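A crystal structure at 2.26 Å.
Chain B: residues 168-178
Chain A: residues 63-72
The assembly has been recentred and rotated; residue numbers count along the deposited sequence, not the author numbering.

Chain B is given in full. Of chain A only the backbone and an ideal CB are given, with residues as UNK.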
# COMPACT_ATOMS: atom_id res chain seq x y z
N SER B 168 -18.89 -13.21 14.81
CA SER B 168 -19.82 -12.81 15.90
C SER B 168 -19.85 -11.28 16.08
O SER B 168 -18.98 -10.56 15.57
CB SER B 168 -19.48 -13.54 17.23
OG SER B 168 -18.40 -12.91 17.91
N LYS B 169 -20.84 -10.80 16.81
CA LYS B 169 -20.86 -9.38 17.18
C LYS B 169 -19.61 -8.98 17.98
O LYS B 169 -19.05 -7.87 17.78
CB LYS B 169 -22.10 -9.10 18.01
CG LYS B 169 -23.41 -9.33 17.30
CD LYS B 169 -24.32 -8.11 17.56
CE LYS B 169 -25.78 -8.31 17.10
NZ LYS B 169 -26.62 -8.47 18.31
N SER B 170 -19.18 -9.88 18.88
CA SER B 170 -17.89 -9.75 19.54
C SER B 170 -16.77 -9.48 18.56
O SER B 170 -16.14 -8.42 18.60
CB SER B 170 -17.54 -11.04 20.24
OG SER B 170 -17.68 -10.88 21.61
N LYS B 171 -16.53 -10.46 17.69
CA LYS B 171 -15.41 -10.43 16.75
C LYS B 171 -15.40 -9.19 15.87
O LYS B 171 -14.33 -8.64 15.57
CB LYS B 171 -15.40 -11.67 15.89
CG LYS B 171 -15.11 -12.90 16.73
CD LYS B 171 -14.42 -14.01 15.92
CE LYS B 171 -14.25 -15.29 16.75
NZ LYS B 171 -13.01 -16.10 16.45
N ALA B 172 -16.59 -8.73 15.51
CA ALA B 172 -16.72 -7.65 14.54
C ALA B 172 -16.41 -6.35 15.19
O ALA B 172 -15.86 -5.41 14.59
CB ALA B 172 -18.06 -7.60 14.07
N THR B 173 -16.83 -6.28 16.44
CA THR B 173 -16.65 -5.04 17.18
C THR B 173 -15.13 -4.87 17.54
O THR B 173 -14.54 -3.74 17.51
CB THR B 173 -17.65 -5.04 18.31
OG1 THR B 173 -17.89 -3.68 18.72
CG2 THR B 173 -17.15 -5.89 19.47
N ALA B 174 -14.46 -5.98 17.82
CA ALA B 174 -13.01 -5.89 18.04
C ALA B 174 -12.29 -5.42 16.74
O ALA B 174 -11.34 -4.63 16.80
CB ALA B 174 -12.45 -7.20 18.56
N ILE B 175 -12.77 -5.85 15.58
CA ILE B 175 -12.21 -5.30 14.35
C ILE B 175 -12.54 -3.82 14.16
O ILE B 175 -11.67 -3.01 13.88
CB ILE B 175 -12.66 -6.10 13.18
CG1 ILE B 175 -11.95 -7.47 13.27
CG2 ILE B 175 -12.42 -5.31 11.81
CD1 ILE B 175 -12.34 -8.41 12.13
N ILE B 176 -13.79 -3.44 14.36
CA ILE B 176 -14.17 -2.03 14.19
C ILE B 176 -13.43 -1.16 15.18
O ILE B 176 -13.16 0.02 14.93
CB ILE B 176 -15.71 -1.82 14.31
CG1 ILE B 176 -16.40 -2.43 13.11
CG2 ILE B 176 -16.05 -0.32 14.38
CD1 ILE B 176 -17.94 -2.58 13.37
N ASP B 177 -13.05 -1.75 16.31
CA ASP B 177 -12.23 -0.95 17.28
C ASP B 177 -10.87 -0.48 16.72
O ASP B 177 -10.41 0.63 17.07
CB ASP B 177 -12.15 -1.62 18.65
CG ASP B 177 -13.51 -1.61 19.36
OD1 ASP B 177 -14.41 -0.78 18.93
OD2 ASP B 177 -13.67 -2.43 20.32
N LEU B 178 -10.29 -1.28 15.79
CA LEU B 178 -9.01 -0.90 15.12
C LEU B 178 -9.11 0.36 14.23
O LEU B 178 -8.09 0.99 13.91
CB LEU B 178 -8.38 -2.06 14.40
CG LEU B 178 -8.38 -3.31 15.26
CD1 LEU B 178 -8.02 -4.54 14.38
CD2 LEU B 178 -7.45 -3.18 16.45
N UNK A 63 -19.46 1.28 26.11
CA UNK A 63 -18.96 -0.04 26.56
C UNK A 63 -19.10 -1.02 25.43
O UNK A 63 -19.94 -0.82 24.52
CB UNK A 63 -19.71 -0.54 27.79
N UNK A 64 -18.31 -2.10 25.50
CA UNK A 64 -18.32 -3.18 24.56
C UNK A 64 -19.72 -3.69 24.18
O UNK A 64 -20.08 -3.80 22.98
CB UNK A 64 -17.49 -4.33 25.13
N UNK A 65 -20.50 -3.98 25.21
CA UNK A 65 -21.89 -4.40 25.11
C UNK A 65 -22.76 -3.46 24.29
O UNK A 65 -23.55 -3.91 23.47
CB UNK A 65 -22.48 -4.54 26.51
N UNK A 66 -22.60 -2.17 24.51
CA UNK A 66 -23.40 -1.18 23.80
C UNK A 66 -22.95 -1.01 22.38
O UNK A 66 -23.76 -0.69 21.53
CB UNK A 66 -23.35 0.17 24.52
N UNK A 67 -21.65 -1.18 22.13
CA UNK A 67 -21.15 -1.19 20.75
C UNK A 67 -21.69 -2.40 20.02
O UNK A 67 -22.17 -2.27 18.90
CB UNK A 67 -19.62 -1.19 20.72
N UNK A 68 -21.65 -3.56 20.69
CA UNK A 68 -22.15 -4.80 20.10
C UNK A 68 -23.63 -4.70 19.73
O UNK A 68 -24.11 -5.20 18.70
CB UNK A 68 -21.93 -5.97 21.07
N UNK A 69 -24.37 -4.02 20.57
CA UNK A 69 -25.76 -3.93 20.35
C UNK A 69 -26.06 -2.79 19.39
O UNK A 69 -27.20 -2.72 18.94
CB UNK A 69 -26.50 -3.75 21.68
N UNK A 70 -25.10 -1.91 19.05
CA UNK A 70 -25.38 -0.86 18.01
C UNK A 70 -24.87 -1.29 16.61
O UNK A 70 -24.51 -0.45 15.74
CB UNK A 70 -24.72 0.46 18.40
N UNK A 71 -24.82 -2.61 16.41
CA UNK A 71 -24.39 -3.13 15.12
C UNK A 71 -25.57 -3.53 14.27
O UNK A 71 -26.54 -4.14 14.77
CB UNK A 71 -23.45 -4.32 15.31
N UNK A 72 -25.48 -3.19 12.99
CA UNK A 72 -26.40 -3.72 12.00
C UNK A 72 -25.87 -5.06 11.45
O UNK A 72 -24.81 -5.07 10.87
CB UNK A 72 -26.60 -2.71 10.87

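Chain B presents a helix that begins at B:Lys169, whose axis passes 9.4 Å from that of the chain A helix beginning at position 64, with an angle of 102° between their N-to-C directions. The nearest CA pair across the stretches joins B:Lys169 CA and the CA of position 68 (A:Glu68 CA), at 5.6 Å.

Position 63 precedes the helix, at phi/psi -61/158, and its ideal CB has nothing of chain B within 5.5 Å. Many residues would fit; it is A:Ala63, whose O accepts from the backbone N of position 67 at 3.0 Å.

At 64 the CA-to-CB bond points sideways, so only a long side chain could reach B:Ser170. A:Lys64 does so loosely: its NZ lies 3.8 Å from B:Ser170 OG, a contact without a hydrogen bond.

Positions 65 and 66 have helical angles and CB atoms out of reach of chain B, which leaves the choice wide, with polar residues suitable. They are A:Glu65 and A:Glu66, and neither touches this stretch.

Position 67 points toward chain B, its ideal CB 3.6 Å from B:Thr173 OG1. The carboxylate of B:Asp177 lies farther along, favouring a long basic side chain, though a shorter polar one could address the threonine. A:Lys67 reaches across (chi1 m, chi2 t, chi3 m, chi4 t) until NZ stands 2.9 Å from B:Asp177 OD1, a salt bridge whose hydrogen bond is weak. Its CB packs 3.7 Å from B:Thr173 OG1.

At 68 the bond points sideways, but the ideal CB is 4.4 Å from B:Lys169 CB and 5.0 Å from B:Thr173 CG2. With the B:Ser170 hydroxyl nearby, a side chain with an aliphatic stem and a polar end would suit: Glu or Gln. A:Glu68 sets CG 3.9 Å from B:Thr173 CG2, and its OE2 accepts a hydrogen bond from B:Ser170 OG at 3.1 Å.

Positions 69 and 70 point away from chain B, so small residues suffice for this contact; A:Ala69 and A:Ala70 occupy them.

At 71, phi/psi of -100/138 marks extended backbone, and CB points toward chain B, 4.5 Å from B:Lys169 CD. The methyls of B:Ala172 and B:Ile176 lie beyond, inviting Leu, Ile or Met. A:Leu71 (chi1 m, chi2 t) places CD2 3.6 Å from B:Ile176 CD1 and CD1 4.3 Å from B:Ala172 CB.

Position 72 turns away again, as alternation along a strand predicts. Chain B sets no preference; a beta-branched residue suits the extended backbone, and A:Val72 is found.

Chain A (63-72) AKEEKEAALV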
# COMPACT_ATOMS: atom_id res chain seq x y z
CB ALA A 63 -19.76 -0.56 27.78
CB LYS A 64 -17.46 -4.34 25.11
CG LYS A 64 -17.23 -5.40 24.02
CD LYS A 64 -16.36 -6.54 24.46
CE LYS A 64 -17.23 -7.71 24.81
NZ LYS A 64 -16.39 -8.89 24.56
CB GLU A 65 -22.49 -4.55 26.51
CG GLU A 65 -23.21 -5.87 26.72
CD GLU A 65 -22.27 -7.06 26.61
OE1 GLU A 65 -21.32 -7.02 25.78
OE2 GLU A 65 -22.49 -8.04 27.35
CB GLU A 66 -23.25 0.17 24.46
CG GLU A 66 -23.30 0.14 25.95
CD GLU A 66 -24.49 0.90 26.44
OE1 GLU A 66 -25.55 0.84 25.72
OE2 GLU A 66 -24.35 1.57 27.50
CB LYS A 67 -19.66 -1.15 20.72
CG LYS A 67 -19.22 0.22 21.06
CD LYS A 67 -17.71 0.34 20.79
CE LYS A 67 -16.91 -0.46 21.82
NZ LYS A 67 -15.44 -0.16 21.59
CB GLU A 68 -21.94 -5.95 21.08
CG GLU A 68 -20.70 -6.74 20.79
CD GLU A 68 -20.36 -7.56 21.95
OE1 GLU A 68 -20.51 -7.01 23.04
OE2 GLU A 68 -19.96 -8.73 21.81
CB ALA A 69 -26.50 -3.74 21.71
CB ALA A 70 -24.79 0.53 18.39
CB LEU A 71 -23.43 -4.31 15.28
CG LEU A 71 -22.00 -4.02 15.73
CD1 LEU A 71 -21.25 -5.35 15.78
CD2 LEU A 71 -21.20 -2.99 14.86
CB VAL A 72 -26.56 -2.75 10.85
CG1 VAL A 72 -27.20 -3.46 9.67
CG2 VAL A 72 -27.38 -1.55 11.33
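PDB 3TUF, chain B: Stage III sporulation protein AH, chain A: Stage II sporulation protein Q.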